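Local coordinates for amino acid adenylation domain-containing protein (PDB 6ULY) that probably activates a branched alpha-keto acid as its acyl adenylate, as the keto acid-selecting adenylation domain of a nonribosomal depsipeptide synthetase, at residues R255-M260 / W290-M295. Numbering follows the deposited sequence.
With SO4 (sulfate ion), chain N; SO4 (sulfate ion), chain O.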
loop_
_atom_site.group_PDB
_atom_site.type_symbol
_atom_site.label_atom_id
_atom_site.label_comp_id
_atom_site.label_asym_id
_atom_site.label_seq_id
_atom_site.Cartn_x
_atom_site.Cartn_y
_atom_site.Cartn_z
ATOM N N ARG A 255 -7.469 11.284 34.351
ATOM C CA ARG A 255 -7.454 10.013 35.063
ATOM C C ARG A 255 -6.058 9.412 35.114
ATOM O O ARG A 255 -5.719 8.715 36.076
ATOM C CB ARG A 255 -8.420 9.035 34.405
ATOM C CG ARG A 255 -9.851 9.302 34.767
ATOM C CD ARG A 255 -10.812 8.483 33.943
ATOM N NE ARG A 255 -12.181 8.788 34.329
ATOM C CZ ARG A 255 -13.256 8.472 33.619
ATOM N NH1 ARG A 255 -13.134 7.839 32.461
ATOM N NH2 ARG A 255 -14.458 8.802 34.074
ATOM N N TRP A 256 -5.244 9.644 34.083
ATOM C CA TRP A 256 -3.851 9.218 34.136
ATOM C C TRP A 256 -3.201 9.698 35.427
ATOM O O TRP A 256 -2.558 8.923 36.144
ATOM C CB TRP A 256 -3.095 9.756 32.918
ATOM C CG TRP A 256 -1.857 8.993 32.539
ATOM C CD1 TRP A 256 -1.431 7.797 33.047
ATOM C CD2 TRP A 256 -0.886 9.379 31.557
ATOM N NE1 TRP A 256 -0.254 7.421 32.445
ATOM C CE2 TRP A 256 0.101 8.374 31.526
ATOM C CE3 TRP A 256 -0.754 10.481 30.705
ATOM C CZ2 TRP A 256 1.202 8.436 30.674
ATOM C CZ3 TRP A 256 0.342 10.542 29.862
ATOM C CH2 TRP A 256 1.305 9.524 29.852
ATOM N N LEU A 257 -3.368 10.982 35.742
ATOM C CA LEU A 257 -2.814 11.510 36.984
ATOM C C LEU A 257 -3.399 10.787 38.192
ATOM O O LEU A 257 -2.659 10.302 39.055
ATOM C CB LEU A 257 -3.068 13.015 37.072
ATOM C CG LEU A 257 -2.490 13.853 35.928
ATOM C CD1 LEU A 257 -2.592 15.337 36.255
ATOM C CD2 LEU A 257 -1.049 13.472 35.630
ATOM N N ASP A 258 -4.732 10.696 38.264
ATOM C CA ASP A 258 -5.371 10.005 39.382
ATOM C C ASP A 258 -4.792 8.613 39.566
ATOM O O ASP A 258 -4.542 8.169 40.696
ATOM C CB ASP A 258 -6.878 9.885 39.148
ATOM C CG ASP A 258 -7.554 11.218 38.969
ATOM O OD1 ASP A 258 -6.906 12.261 39.194
ATOM O OD2 ASP A 258 -8.743 11.210 38.595
ATOM N N TRP A 259 -4.603 7.898 38.457
ATOM C CA TRP A 259 -4.160 6.512 38.521
ATOM C C TRP A 259 -2.721 6.423 39.013
ATOM O O TRP A 259 -2.410 5.634 39.912
ATOM C CB TRP A 259 -4.311 5.865 37.144
ATOM C CG TRP A 259 -5.743 5.690 36.697
ATOM C CD1 TRP A 259 -6.848 5.595 37.495
ATOM C CD2 TRP A 259 -6.219 5.592 35.344
ATOM N NE1 TRP A 259 -7.977 5.434 36.727
ATOM C CE2 TRP A 259 -7.620 5.435 35.404
ATOM C CE3 TRP A 259 -5.596 5.621 34.090
ATOM C CZ2 TRP A 259 -8.406 5.305 34.262
ATOM C CZ3 TRP A 259 -6.384 5.494 32.952
ATOM C CH2 TRP A 259 -7.773 5.339 33.049
ATOM N N MET A 260 -1.826 7.230 38.439
ATOM C CA MET A 260 -0.449 7.245 38.918
ATOM C C MET A 260 -0.397 7.520 40.412
ATOM O O MET A 260 0.428 6.949 41.132
ATOM C CB MET A 260 0.362 8.294 38.164
ATOM C CG MET A 260 0.740 7.884 36.755
ATOM S SD MET A 260 1.206 9.297 35.744
ATOM C CE MET A 260 2.693 9.860 36.561
ATOM N N TRP A 290 -2.251 15.984 43.124
ATOM C CA TRP A 290 -1.772 14.625 42.939
ATOM C C TRP A 290 -0.401 14.484 43.583
ATOM O O TRP A 290 0.374 15.443 43.656
ATOM C CB TRP A 290 -1.669 14.240 41.458
ATOM C CG TRP A 290 -2.960 14.296 40.708
ATOM C CD1 TRP A 290 -3.852 13.279 40.531
ATOM C CD2 TRP A 290 -3.496 15.426 40.015
ATOM N NE1 TRP A 290 -4.914 13.709 39.771
ATOM C CE2 TRP A 290 -4.719 15.025 39.443
ATOM C CE3 TRP A 290 -3.061 16.741 39.824
ATOM C CZ2 TRP A 290 -5.512 15.891 38.691
ATOM C CZ3 TRP A 290 -3.851 17.600 39.080
ATOM C CH2 TRP A 290 -5.063 17.172 38.523
ATOM N N ASP A 291 -0.109 13.277 44.048
ATOM C CA ASP A 291 1.231 12.913 44.491
ATOM C C ASP A 291 1.829 12.001 43.425
ATOM O O ASP A 291 1.432 10.836 43.303
ATOM C CB ASP A 291 1.202 12.237 45.860
ATOM C CG ASP A 291 2.593 12.037 46.436
ATOM O OD1 ASP A 291 3.582 12.348 45.732
ATOM O OD2 ASP A 291 2.698 11.577 47.592
ATOM N N LEU A 292 2.764 12.538 42.643
ATOM C CA LEU A 292 3.432 11.793 41.582
ATOM C C LEU A 292 4.913 11.591 41.892
ATOM O O LEU A 292 5.741 11.490 40.981
ATOM C CB LEU A 292 3.255 12.504 40.241
ATOM C CG LEU A 292 1.803 12.783 39.838
ATOM C CD1 LEU A 292 1.739 13.610 38.569
ATOM C CD2 LEU A 292 1.022 11.488 39.666
ATOM N N SER A 293 5.253 11.517 43.180
ATOM C CA SER A 293 6.644 11.395 43.598
ATOM C C SER A 293 7.198 9.994 43.389
ATOM O O SER A 293 8.421 9.828 43.354
ATOM C CB SER A 293 6.783 11.790 45.074
ATOM O OG SER A 293 5.970 10.977 45.903
ATOM N N ALA A 294 6.331 8.988 43.249
ATOM C CA ALA A 294 6.791 7.625 43.009
ATOM C C ALA A 294 7.142 7.363 41.548
ATOM O O ALA A 294 7.884 6.416 41.266
ATOM C CB ALA A 294 5.724 6.620 43.454
ATOM N N MET A 295 6.629 8.170 40.620
ATOM C CA MET A 295 6.855 7.939 39.197
ATOM C C MET A 295 8.321 8.177 38.855
ATOM O O MET A 295 8.858 9.262 39.100
ATOM C CB MET A 295 5.956 8.856 38.370
ATOM C CG MET A 295 6.162 8.762 36.850
ATOM S SD MET A 295 5.960 7.095 36.180
ATOM C CE MET A 295 4.347 6.637 36.819
HETATM S S SO4 N . -16.695 8.200 31.284
HETATM O O1 SO4 N . -15.363 7.821 30.904
HETATM O O2 SO4 N . -17.613 7.825 30.243
HETATM O O3 SO4 N . -17.053 7.528 32.502
HETATM O O4 SO4 N . -16.752 9.622 31.485
HETATM S S SO4 O . -15.208 7.809 37.726
HETATM O O1 SO4 O . -13.915 7.308 37.357
HETATM O O2 SO4 O . -15.404 9.103 37.137
HETATM O O3 SO4 O . -16.223 6.910 37.255
HETATM O O4 SO4 O . -15.288 7.917 39.153
#
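L257 packs against one face of the W290 indole, the two side chains crossing at about a right angle. Its CB sits over the five-membered ring, 3.4 Å from the centroid and 14° off the ring normal, a CH-pi contact. CD1 sits over the six-membered ring, 3.8 Å from CH2 of W290, while CD2 turns to CD1 of L292. Two residues earlier, R255 donates from NH1 to O1 of one sulfate ion (chain N) at 2.7 Å and from NH2 to O2 of another (chain O), both probably from the crystallisation liquor. D258 takes the edge of the same indole. NE1 of W290 donates to OD1 of D258 at 2.5 Å, a doubtfully short length, though the bond is almost straight at 176°. OD1 lies in the ring plane and is approached nearly along its C-O axis; carboxylate and ring are nearly coplanar. Face contact and in-plane bond together restrict how the indole can turn, and H320 adds an edge-to-face ring contact.

The helix 255-262 packs beside the large mixed sheet of the AMP-binding (ANL) fold, and the loop 290-295 leads into strand 297-301 of that sheet; strand 267-270, which follows the helix, is its parallel neighbour. M260 points its CB toward the loop, meeting CD2 of L292 at 3.6 Å. Its bent end (chi3 65°) puts CE 3.6 Å from CE of M295, the two methionine chains crossing at about a right angle. L216 and M298, from two strands of the sheet, also touch M260. On the loop, D291 OD1 accepts from both N and OG of S293, the former making an Asx turn, and D291 N is hydrogen-bonded to D261, just beyond M260 on the helix.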